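PDB 4WY9: putative MCP-type signal transduction protein from Campylobacter jejuni subsp. jejuni serotype O:2, which probably acts as a chemoreceptor (Tlp1), its periplasmic tandem-PAS domain sensing chemical signals, perhaps indirectly, to steer chemotaxis. Local coordinates for residues 45-50 with 171-177; 62-67 with 105-109; 76-82 with 182-188; 127-131 with 154-158. The contacts are given in a common frame with arbitrary orientation. Where two conformers were deposited one is given. Numbering follows the deposited sequence.

Contacts 2 and 3 are buried, whereas contacts 1 and 4 are only partly so; all four reach the same antiparallel sheet of the first PDC sensor domain. Contact 3 pairs two strands through backbone hydrogen bonds, regular except for a beta bulge at one end. Contact 2, centred about 9 Å from it, adds strand 104-110, whose Met106 and Tyr108 amides probably bond to Leu81 O and Thr79 O, and covers it with helix 59-70 by side chains alone. Contact 1 brings helix 8-51 onto the face bearing Leu81 and Ile183, and becomes polar and hydrated toward the surface. Contact 4 lies over the opposite face, against Phe78 and Tyr80, combining apolar contacts with one carboxylate-amide bond.

Contact 1 of 4, residues 45-50 with 171-177; sequences LTEMFR and PIFDRKN
Residues 45-50 are part of a longer helix, while 171-173 are extended and end a strand; their axes approach to 6.9 Å, with N-to-C directions 28° apart. Thr46 CA lies 5.1 Å from Ile172 CA, and Arg50 CA 4.2 Å from Arg175 CA. After Phe173 the chain reverses in a type I turn from Asp174 to Asn177, where Asn177 N bonds to Asp174 O (3.0 Å) and Asp174 OD1, chi1 p, accepts from Lys176 N (3.0 Å) in an Asx turn. Thr46, chi1 m, presents OG1 to accept from Phe173 N (3.1 Å, 161°); a water bridges Thr46 OG1 and Pro171 O, 2.7 Å from each. Ile172 (m, m) packs CD1 on Leu45 CB (3.7 Å) and CG2 on Phe49 CD1 (4.0 Å). Arg175 NE bonds weakly to Arg50 O (3.3 Å), although the like-charged Arg50 NH2 and Arg175 NH2 are 3.7 Å apart. Waters join Phe49 O to Arg175 N, and Arg50 NH1 to Asp174 O and Asn177 OD1. The long N-terminal helix 8-51 thus packs on the PAS-like (PDC) sheet, as in Cache-type sensors, Phe49 also touching Val180 of strand 179-188, Leu83 of strand 78-83 and Ile62 of helix 59-70.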
# COMPACT_ATOMS: atom_id res chain seq x y z
N LEU A 45 -13.85 -15.67 6.86
CA LEU A 45 -13.89 -16.55 5.70
C LEU A 45 -13.21 -17.89 5.96
O LEU A 45 -13.71 -18.92 5.57
CB LEU A 45 -13.27 -15.84 4.49
CG LEU A 45 -14.08 -14.70 3.89
CD1 LEU A 45 -13.34 -13.97 2.80
CD2 LEU A 45 -15.44 -15.20 3.39
N THR A 46 -12.08 -17.89 6.67
CA THR A 46 -11.44 -19.16 6.99
C THR A 46 -12.35 -19.99 7.90
O THR A 46 -12.47 -21.21 7.73
CB THR A 46 -10.06 -18.96 7.57
OG1 THR A 46 -9.19 -18.60 6.50
CG2 THR A 46 -9.51 -20.20 8.26
N GLU A 47 -13.02 -19.38 8.87
CA GLU A 47 -13.95 -20.12 9.70
C GLU A 47 -15.04 -20.74 8.82
O GLU A 47 -15.41 -21.89 9.00
CB GLU A 47 -14.56 -19.22 10.76
CG GLU A 47 -15.56 -19.92 11.69
CD GLU A 47 -15.00 -21.20 12.36
OE1 GLU A 47 -13.78 -21.27 12.69
OE2 GLU A 47 -15.81 -22.17 12.57
N MET A 48 -15.53 -20.00 7.83
CA MET A 48 -16.53 -20.52 6.91
C MET A 48 -15.99 -21.69 6.12
O MET A 48 -16.64 -22.73 5.99
CB MET A 48 -17.03 -19.43 5.97
CG MET A 48 -17.91 -19.97 4.85
SD MET A 48 -18.30 -18.72 3.62
CE MET A 48 -19.48 -17.77 4.52
N PHE A 49 -14.81 -21.54 5.51
CA PHE A 49 -14.30 -22.56 4.60
C PHE A 49 -13.80 -23.77 5.37
O PHE A 49 -13.71 -24.88 4.83
CB PHE A 49 -13.21 -21.99 3.67
CG PHE A 49 -13.75 -21.26 2.48
CD1 PHE A 49 -14.30 -19.99 2.58
CD2 PHE A 49 -13.74 -21.85 1.21
CE1 PHE A 49 -14.82 -19.33 1.48
CE2 PHE A 49 -14.26 -21.18 0.11
CZ PHE A 49 -14.78 -19.92 0.24
N ARG A 50 -13.53 -23.61 6.67
CA ARG A 50 -13.20 -24.76 7.52
C ARG A 50 -14.46 -25.52 7.97
O ARG A 50 -14.41 -26.73 8.18
CB ARG A 50 -12.41 -24.33 8.75
CG ARG A 50 -10.95 -24.00 8.48
CD ARG A 50 -10.23 -23.58 9.78
NE ARG A 50 -10.53 -24.44 10.94
CZ ARG A 50 -9.94 -25.60 11.17
NH1 ARG A 50 -8.89 -25.98 10.48
NH2 ARG A 50 -10.40 -26.40 12.16
N PRO A 171 -4.15 -15.18 3.14
CA PRO A 171 -4.75 -16.46 2.70
C PRO A 171 -6.02 -16.80 3.43
O PRO A 171 -6.20 -16.40 4.59
CB PRO A 171 -3.67 -17.48 3.02
CG PRO A 171 -2.89 -16.86 4.13
CD PRO A 171 -2.86 -15.39 3.79
N ILE A 172 -6.88 -17.55 2.74
CA ILE A 172 -8.05 -18.26 3.26
C ILE A 172 -7.75 -19.74 3.25
O ILE A 172 -7.14 -20.22 2.30
CB ILE A 172 -9.31 -17.94 2.42
CG1 ILE A 172 -9.52 -16.43 2.30
CG2 ILE A 172 -10.54 -18.61 3.04
CD1 ILE A 172 -9.66 -15.73 3.62
N PHE A 173 -8.16 -20.46 4.30
CA PHE A 173 -7.89 -21.89 4.38
C PHE A 173 -9.15 -22.73 4.55
O PHE A 173 -10.15 -22.24 5.10
CB PHE A 173 -6.97 -22.19 5.58
CG PHE A 173 -5.62 -21.50 5.52
CD1 PHE A 173 -5.46 -20.24 6.09
CD2 PHE A 173 -4.52 -22.10 4.97
CE1 PHE A 173 -4.23 -19.61 6.06
CE2 PHE A 173 -3.30 -21.46 4.92
CZ PHE A 173 -3.15 -20.23 5.48
N ASP A 174 -9.07 -23.98 4.13
CA ASP A 174 -10.13 -24.94 4.41
C ASP A 174 -9.73 -25.87 5.58
O ASP A 174 -8.71 -25.67 6.20
CB ASP A 174 -10.49 -25.70 3.17
CG ASP A 174 -9.37 -26.58 2.62
OD1 ASP A 174 -8.38 -26.83 3.32
OD2 ASP A 174 -9.54 -27.14 1.50
N ARG A 175 -10.55 -26.87 5.87
CA ARG A 175 -10.32 -27.76 7.02
C ARG A 175 -9.14 -28.71 6.78
O ARG A 175 -8.57 -29.29 7.73
CB ARG A 175 -11.59 -28.51 7.36
CG ARG A 175 -11.55 -29.22 8.68
CD ARG A 175 -12.94 -29.68 9.12
NE ARG A 175 -13.36 -28.95 10.32
CZ ARG A 175 -12.94 -29.25 11.55
NH1 ARG A 175 -12.11 -30.27 11.73
NH2 ARG A 175 -13.37 -28.56 12.61
N LYS A 176 -8.69 -28.83 5.54
CA LYS A 176 -7.51 -29.65 5.26
C LYS A 176 -6.25 -28.78 5.35
O LYS A 176 -5.16 -29.21 4.95
CB LYS A 176 -7.63 -30.31 3.88
CG LYS A 176 -8.86 -31.24 3.81
CD LYS A 176 -8.95 -31.95 2.49
CE LYS A 176 -8.46 -33.37 2.62
NZ LYS A 176 -9.23 -34.30 3.48
N ASN A 177 -6.40 -27.58 5.89
CA ASN A 177 -5.27 -26.67 6.15
C ASN A 177 -4.60 -26.23 4.88
O ASN A 177 -3.41 -25.91 4.88
CB ASN A 177 -4.22 -27.31 7.07
CG ASN A 177 -4.82 -27.96 8.29
OD1 ASN A 177 -5.66 -27.36 9.00
ND2 ASN A 177 -4.48 -29.19 8.52
O HOH W 1 -7.05 -17.05 7.12
O HOH W 2 -12.84 -27.74 4.50
O HOH W 3 -7.21 -24.90 8.42

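Contact 2 of 4, residues 62-67 with 105-109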
# COMPACT_ATOMS: atom_id res chain seq x y z
N ILE A 62 -20.92 -15.32 1.40
CA ILE A 62 -19.59 -14.76 1.15
C ILE A 62 -19.71 -13.28 0.75
O ILE A 62 -18.96 -12.44 1.22
CB ILE A 62 -18.86 -15.57 0.08
CG1 ILE A 62 -18.55 -16.97 0.59
CG2 ILE A 62 -17.59 -14.87 -0.36
CD1 ILE A 62 -18.00 -17.93 -0.44
N THR A 63 -20.62 -12.98 -0.18
CA THR A 63 -20.81 -11.62 -0.63
C THR A 63 -21.11 -10.68 0.52
O THR A 63 -20.58 -9.58 0.59
CB THR A 63 -21.96 -11.51 -1.66
OG1 THR A 63 -21.64 -12.32 -2.80
CG2 THR A 63 -22.17 -10.09 -2.06
N ASN A 64 -21.98 -11.10 1.43
CA ASN A 64 -22.40 -10.25 2.52
C ASN A 64 -21.27 -9.99 3.46
O ASN A 64 -21.15 -8.89 3.99
CB ASN A 64 -23.57 -10.88 3.25
CG ASN A 64 -24.80 -10.93 2.41
OD1 ASN A 64 -24.94 -10.22 1.40
ND2 ASN A 64 -25.72 -11.77 2.81
N ILE A 65 -20.40 -10.99 3.68
CA ILE A 65 -19.22 -10.77 4.54
C ILE A 65 -18.30 -9.71 3.93
O ILE A 65 -17.80 -8.83 4.64
CB ILE A 65 -18.46 -12.10 4.75
CG1 ILE A 65 -19.30 -13.03 5.63
CG2 ILE A 65 -17.08 -11.88 5.29
CD1 ILE A 65 -18.80 -14.45 5.62
N ILE A 66 -18.10 -9.76 2.62
CA ILE A 66 -17.27 -8.76 1.97
C ILE A 66 -17.89 -7.38 2.02
O ILE A 66 -17.24 -6.39 2.45
CB ILE A 66 -17.00 -9.12 0.48
CG1 ILE A 66 -16.27 -10.45 0.38
CG2 ILE A 66 -16.21 -8.04 -0.22
CD1 ILE A 66 -16.22 -11.00 -1.05
N THR A 67 -19.15 -7.26 1.63
CA THR A 67 -19.74 -5.94 1.52
C THR A 67 -19.98 -5.31 2.89
O THR A 67 -19.85 -4.10 3.03
CB THR A 67 -21.04 -5.93 0.68
OG1 THR A 67 -22.01 -6.79 1.29
CG2 THR A 67 -20.80 -6.44 -0.70
N VAL A 105 -12.62 -14.25 -9.25
CA VAL A 105 -12.23 -13.11 -8.45
C VAL A 105 -13.45 -12.21 -8.25
O VAL A 105 -14.05 -11.73 -9.21
CB VAL A 105 -11.06 -12.30 -9.08
CG1 VAL A 105 -10.78 -11.08 -8.22
CG2 VAL A 105 -9.83 -13.15 -9.29
N MET A 106 -13.84 -12.02 -6.99
CA MET A 106 -14.85 -11.05 -6.64
C MET A 106 -14.15 -9.75 -6.31
O MET A 106 -13.48 -9.66 -5.28
CB MET A 106 -15.66 -11.51 -5.45
CG MET A 106 -16.31 -12.89 -5.67
SD MET A 106 -17.01 -13.64 -4.16
CE MET A 106 -18.50 -12.74 -4.01
N LEU A 107 -14.27 -8.75 -7.19
CA LEU A 107 -13.57 -7.49 -7.07
C LEU A 107 -14.57 -6.38 -6.84
O LEU A 107 -15.53 -6.24 -7.62
CB LEU A 107 -12.75 -7.21 -8.33
CG LEU A 107 -11.96 -5.89 -8.41
CD1 LEU A 107 -10.90 -5.80 -7.30
CD2 LEU A 107 -11.33 -5.74 -9.77
N TYR A 108 -14.35 -5.57 -5.79
CA TYR A 108 -15.24 -4.49 -5.43
C TYR A 108 -14.52 -3.14 -5.42
O TYR A 108 -13.38 -3.06 -4.98
CB TYR A 108 -15.85 -4.77 -4.05
CG TYR A 108 -16.77 -5.97 -4.08
CD1 TYR A 108 -16.28 -7.25 -3.91
CD2 TYR A 108 -18.15 -5.82 -4.28
CE1 TYR A 108 -17.13 -8.33 -3.96
CE2 TYR A 108 -18.98 -6.89 -4.34
CZ TYR A 108 -18.46 -8.16 -4.17
OH TYR A 108 -19.28 -9.27 -4.22
N ALA A 109 -15.20 -2.11 -5.91
CA ALA A 109 -14.78 -0.74 -5.84
C ALA A 109 -15.82 0.09 -5.09
O ALA A 109 -16.93 -0.38 -4.82
CB ALA A 109 -14.60 -0.15 -7.24
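Here a helix covers a strand in the alpha/beta arrangement of a PAS-like (PDC) sensor domain: helix 59-70 lies on strand 104-110, the segment axes 10.7 Å apart at closest and crossing at -32°. The nearest CA pairs, Thr63-Met106 at 8.5 Å and Thr67-Tyr108 at 8.4 Å, leave the space between to side chains, and no hydrogen bond crosses it. Alternation along the strand sends Met106 and Tyr108 toward the helix and Leu107 away from it. Apolar contacts dominate. Ile62 CG2 meets Met106 SD at 4.0 Å, and Ile66, pointing toward the strand, touches both partners, with CD1 4.1 Å from Met106 CE and CG2 3.8 Å from Tyr108 CD1. The threonines flank these contacts: Thr67 CG2 lies 4.1 Å from Tyr108 CE2, and Thr63 CG2 3.7 Å from Tyr108 OH. The hydroxyl of Thr63 is satisfied within the helix by Ile59 O, so its approach to the methionine is plain van der Waals contact, Thr63 OG1 to Met106 CE at 3.4 Å.

Contact 3 of 4, residues 76-82 with 182-188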
# COMPACT_ATOMS: atom_id res chain seq x y z
N SER A 76 -9.16 1.56 1.65
CA SER A 76 -9.03 0.62 0.53
C SER A 76 -9.94 1.06 -0.62
O SER A 76 -11.11 1.30 -0.46
CB SER A 76 -9.38 -0.80 0.94
OG SER A 76 -10.69 -0.87 1.46
N ASN A 77 -9.34 1.23 -1.76
CA ASN A 77 -10.03 1.60 -2.96
C ASN A 77 -10.64 0.40 -3.61
O ASN A 77 -11.69 0.51 -4.30
CB ASN A 77 -9.04 2.38 -3.87
CG ASN A 77 -8.49 3.64 -3.17
OD1 ASN A 77 -7.41 3.62 -2.44
ND2 ASN A 77 -9.16 4.75 -3.43
N PHE A 78 -9.99 -0.76 -3.44
CA PHE A 78 -10.54 -1.99 -3.94
C PHE A 78 -10.40 -3.11 -2.93
O PHE A 78 -9.46 -3.13 -2.12
CB PHE A 78 -9.84 -2.39 -5.25
CG PHE A 78 -9.95 -1.36 -6.33
CD1 PHE A 78 -11.03 -1.35 -7.22
CD2 PHE A 78 -9.00 -0.32 -6.45
CE1 PHE A 78 -11.14 -0.38 -8.19
CE2 PHE A 78 -9.11 0.62 -7.45
CZ PHE A 78 -10.17 0.59 -8.32
N THR A 79 -11.31 -4.07 -3.01
CA THR A 79 -11.28 -5.26 -2.18
C THR A 79 -11.49 -6.44 -3.11
O THR A 79 -12.26 -6.36 -4.06
CB THR A 79 -12.39 -5.20 -1.09
OG1 THR A 79 -12.05 -4.14 -0.12
CG2 THR A 79 -12.57 -6.52 -0.40
N TYR A 80 -10.78 -7.53 -2.86
CA TYR A 80 -10.93 -8.72 -3.73
C TYR A 80 -10.85 -10.01 -2.98
O TYR A 80 -10.07 -10.16 -2.03
CB TYR A 80 -9.90 -8.71 -4.86
CG TYR A 80 -8.49 -8.36 -4.42
CD1 TYR A 80 -7.61 -9.35 -3.96
CD2 TYR A 80 -8.04 -7.05 -4.45
CE1 TYR A 80 -6.34 -9.03 -3.59
CE2 TYR A 80 -6.75 -6.72 -4.05
CZ TYR A 80 -5.91 -7.72 -3.61
OH TYR A 80 -4.61 -7.40 -3.21
N LEU A 81 -11.66 -10.97 -3.42
CA LEU A 81 -11.59 -12.35 -3.01
C LEU A 81 -11.29 -13.20 -4.22
O LEU A 81 -12.11 -13.28 -5.14
CB LEU A 81 -12.87 -12.83 -2.33
CG LEU A 81 -12.83 -14.30 -1.89
CD1 LEU A 81 -11.78 -14.57 -0.85
CD2 LEU A 81 -14.19 -14.73 -1.37
N TYR A 82 -10.13 -13.84 -4.22
CA TYR A 82 -9.71 -14.77 -5.27
C TYR A 82 -9.89 -16.17 -4.70
O TYR A 82 -9.33 -16.48 -3.66
CB TYR A 82 -8.27 -14.47 -5.67
CG TYR A 82 -7.60 -15.48 -6.57
CD1 TYR A 82 -8.28 -16.15 -7.58
CD2 TYR A 82 -6.24 -15.75 -6.42
CE1 TYR A 82 -7.63 -17.07 -8.39
CE2 TYR A 82 -5.59 -16.65 -7.22
CZ TYR A 82 -6.28 -17.32 -8.19
OH TYR A 82 -5.60 -18.22 -8.99
N VAL A 182 -7.53 -16.05 -1.50
CA VAL A 182 -6.83 -14.88 -0.99
C VAL A 182 -7.84 -13.76 -0.86
O VAL A 182 -8.56 -13.48 -1.83
CB VAL A 182 -5.68 -14.44 -1.91
CG1 VAL A 182 -5.03 -13.15 -1.35
CG2 VAL A 182 -4.65 -15.53 -2.08
N ILE A 183 -7.90 -13.12 0.30
CA ILE A 183 -8.70 -11.91 0.47
C ILE A 183 -7.72 -10.74 0.61
O ILE A 183 -6.79 -10.79 1.43
CB ILE A 183 -9.67 -12.01 1.67
CG1 ILE A 183 -10.56 -10.79 1.80
CG2 ILE A 183 -8.92 -12.29 2.99
CD1 ILE A 183 -11.64 -10.69 0.79
N GLY A 184 -7.87 -9.73 -0.21
CA GLY A 184 -6.95 -8.62 -0.19
C GLY A 184 -7.59 -7.28 -0.47
O GLY A 184 -8.77 -7.19 -0.81
N MET A 185 -6.77 -6.25 -0.33
CA MET A 185 -7.17 -4.89 -0.52
C MET A 185 -6.11 -4.10 -1.29
O MET A 185 -4.91 -4.41 -1.16
CB MET A 185 -7.38 -4.18 0.82
CG MET A 185 -8.35 -4.87 1.73
SD MET A 185 -8.04 -4.24 3.38
CE MET A 185 -9.28 -4.99 4.33
N THR A 186 -6.54 -3.10 -2.02
CA THR A 186 -5.67 -2.21 -2.75
C THR A 186 -5.82 -0.80 -2.25
O THR A 186 -6.93 -0.29 -2.22
CB THR A 186 -5.95 -2.22 -4.28
OG1 THR A 186 -5.92 -3.55 -4.76
CG2 THR A 186 -4.95 -1.39 -5.01
N LEU A 187 -4.70 -0.17 -1.89
CA LEU A 187 -4.64 1.24 -1.56
C LEU A 187 -4.09 2.00 -2.76
O LEU A 187 -3.02 1.66 -3.27
CB LEU A 187 -3.76 1.48 -0.34
CG LEU A 187 -3.43 2.92 0.05
CD1 LEU A 187 -4.65 3.70 0.43
CD2 LEU A 187 -2.41 2.90 1.20
N ASP A 188 -4.85 2.98 -3.23
CA ASP A 188 -4.40 3.91 -4.26
C ASP A 188 -3.61 5.03 -3.60
O ASP A 188 -4.14 5.76 -2.77
CB ASP A 188 -5.60 4.44 -5.03
CG ASP A 188 -5.25 5.39 -6.17
OD1 ASP A 188 -4.13 5.95 -6.21
OD2 ASP A 188 -6.13 5.61 -7.02
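This antiparallel strand pair lies in the central sheet of the PDC domain, a PAS-like fold, and joins strand 78-83 to strand 179-188. The axes are 4.7 Å apart at closest and run at 159°. Phe78-Thr186, Tyr80-Gly184 and Tyr82-Val182 are hydrogen-bonded pairs; Thr79-Met185 and Leu81-Ile183, between them, are non-hydrogen-bonded. The central pair is regular, with Tyr80 N to Gly184 O and Gly184 N to Tyr80 O both 2.9 Å at 166°. Near Asn77 the regularity gives way to a classic beta bulge: Thr186 O accepts from Asn77 N (2.9 Å) and, weakly, from Phe78 N (3.3 Å). The Asn77 side chain extends the pairing, its OD1 accepting from Asp188 N (2.8 Å, 167°) while ND2 bonds to Asp191. Asp188 OD1 in turn caps Ser190 N at the start of helix 190-196.

The faces differ in their cover. Leu81, Ile183 and Met185 lie beneath helices 8-51 and 59-70, with Leu81 CB 4.0 Å from Ile183 CD1. On the other face, Tyr80 OH and Thr186 OG1 both bond to Asn167 OD1. Tyr80, chi1 p, leans across Gly184, where a modelled CB would fall 2.4 Å from Tyr80 CE1; instead Gly184 CA makes a CH-pi contact, 3.9 Å from the Tyr80 ring centroid and 28° off its normal.

Contact 4 of 4, residues 127-131 with 154-158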
# COMPACT_ATOMS: atom_id res chain seq x y z
N GLU A 127 -5.15 -9.29 -13.45
CA GLU A 127 -4.19 -8.44 -12.75
C GLU A 127 -4.22 -8.76 -11.25
O GLU A 127 -3.21 -8.72 -10.57
CB GLU A 127 -4.50 -6.98 -12.98
CG GLU A 127 -3.53 -6.02 -12.38
CD GLU A 127 -3.58 -4.64 -13.04
OE1 GLU A 127 -4.22 -3.80 -12.49
OE2 GLU A 127 -3.06 -4.49 -14.14
N ILE A 128 -5.41 -9.12 -10.73
CA ILE A 128 -5.52 -9.45 -9.32
C ILE A 128 -4.86 -10.81 -9.02
O ILE A 128 -4.07 -10.94 -8.09
CB ILE A 128 -6.99 -9.47 -8.87
CG1 ILE A 128 -7.64 -8.09 -9.03
CG2 ILE A 128 -7.10 -9.96 -7.41
CD1 ILE A 128 -6.98 -7.01 -8.23
N ALA A 129 -5.19 -11.81 -9.82
CA ALA A 129 -4.68 -13.14 -9.60
C ALA A 129 -3.17 -13.21 -9.73
O ALA A 129 -2.52 -14.03 -9.10
CB ALA A 129 -5.35 -14.14 -10.53
N ASN A 130 -2.61 -12.34 -10.55
CA ASN A 130 -1.18 -12.33 -10.82
C ASN A 130 -0.36 -11.38 -9.95
O ASN A 130 0.85 -11.27 -10.11
CB ASN A 130 -0.95 -12.03 -12.30
CG ASN A 130 -1.40 -13.16 -13.23
OD1 ASN A 130 -1.41 -14.32 -12.84
ND2 ASN A 130 -1.85 -12.82 -14.41
N LEU A 131 -1.01 -10.74 -8.96
CA LEU A 131 -0.27 -9.90 -8.02
C LEU A 131 0.81 -10.70 -7.32
O LEU A 131 0.61 -11.88 -6.97
CB LEU A 131 -1.20 -9.33 -6.98
CG LEU A 131 -2.18 -8.24 -7.38
CD1 LEU A 131 -3.16 -7.99 -6.24
CD2 LEU A 131 -1.47 -6.96 -7.77
N ILE A 154 3.19 -0.49 -7.02
CA ILE A 154 3.06 -1.00 -8.39
C ILE A 154 2.05 -0.20 -9.15
O ILE A 154 1.22 0.50 -8.55
CB ILE A 154 2.64 -2.50 -8.42
CG1 ILE A 154 1.26 -2.72 -7.85
CG2 ILE A 154 3.68 -3.41 -7.77
CD1 ILE A 154 0.69 -4.10 -8.05
N LYS A 155 2.11 -0.28 -10.48
CA LYS A 155 1.07 0.24 -11.34
C LYS A 155 -0.07 -0.76 -11.42
O LYS A 155 0.16 -1.99 -11.53
CB LYS A 155 1.63 0.52 -12.73
CG LYS A 155 0.60 0.97 -13.76
CD LYS A 155 1.08 0.73 -15.22
CE LYS A 155 2.42 1.30 -15.55
NZ LYS A 155 2.87 0.88 -16.91
N MET A 156 -1.31 -0.27 -11.34
CA MET A 156 -2.48 -1.12 -11.57
C MET A 156 -3.44 -0.39 -12.49
O MET A 156 -3.40 0.83 -12.64
CB MET A 156 -3.17 -1.50 -10.28
CG MET A 156 -2.36 -2.34 -9.36
SD MET A 156 -3.24 -2.81 -7.86
CE MET A 156 -4.34 -4.07 -8.47
N ASN A 157 -4.34 -1.15 -13.09
CA ASN A 157 -5.39 -0.60 -13.93
C ASN A 157 -6.56 -1.53 -13.85
O ASN A 157 -6.58 -2.59 -14.50
CB ASN A 157 -4.92 -0.39 -15.38
CG ASN A 157 -5.94 0.35 -16.20
OD1 ASN A 157 -7.16 0.17 -16.03
ND2 ASN A 157 -5.47 1.24 -17.05
N LEU A 158 -7.57 -1.15 -13.07
CA LEU A 158 -8.73 -2.03 -12.84
C LEU A 158 -10.02 -1.52 -13.46
O LEU A 158 -10.93 -2.30 -13.71
CB LEU A 158 -8.93 -2.23 -11.35
CG LEU A 158 -7.78 -2.90 -10.62
CD1 LEU A 158 -8.05 -2.89 -9.14
CD2 LEU A 158 -7.55 -4.30 -11.13
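Glu127 has the most surface covered in this contact. Its CA-to-CB bond points toward residues 154-158, and chi1 and chi2, both t, extend the chain until OE1 accepts a hydrogen bond from Asn157 N (2.7 Å, 171°). The same oxygen lies 3.3 Å from Met156 CA and 3.6 Å from Leu158 CD2, so the carboxylate sits against the backbone at Met156 and Asn157. The side-chain amide of Asn157 is engaged elsewhere, ND2 with Asp162 and OD1 with the backbone N of Gly160.

Met156 is next in covered area. Its CE lies 4.0 Å from Ile128 CD1 and 4.1 Å from Leu131 CD2, so the methyl end rests against Ile128 of the weakly bonded helical turn and Leu131 just after it. In the PDC domain this places the short helix 126-129 and the N-cap residue of helix 132-140 over the central sheet, on the face carrying Phe78 and Tyr80: Ile128 and Leu131 both rest on Tyr80, and Leu158 on Phe78.

Leu131, the third, is in the m, t rotamer and brings CD2 to 3.6 Å from Ile154 CD1. At the Glu127 end, Ile128 CD1 also reaches Leu158 CD2 at 4.0 Å.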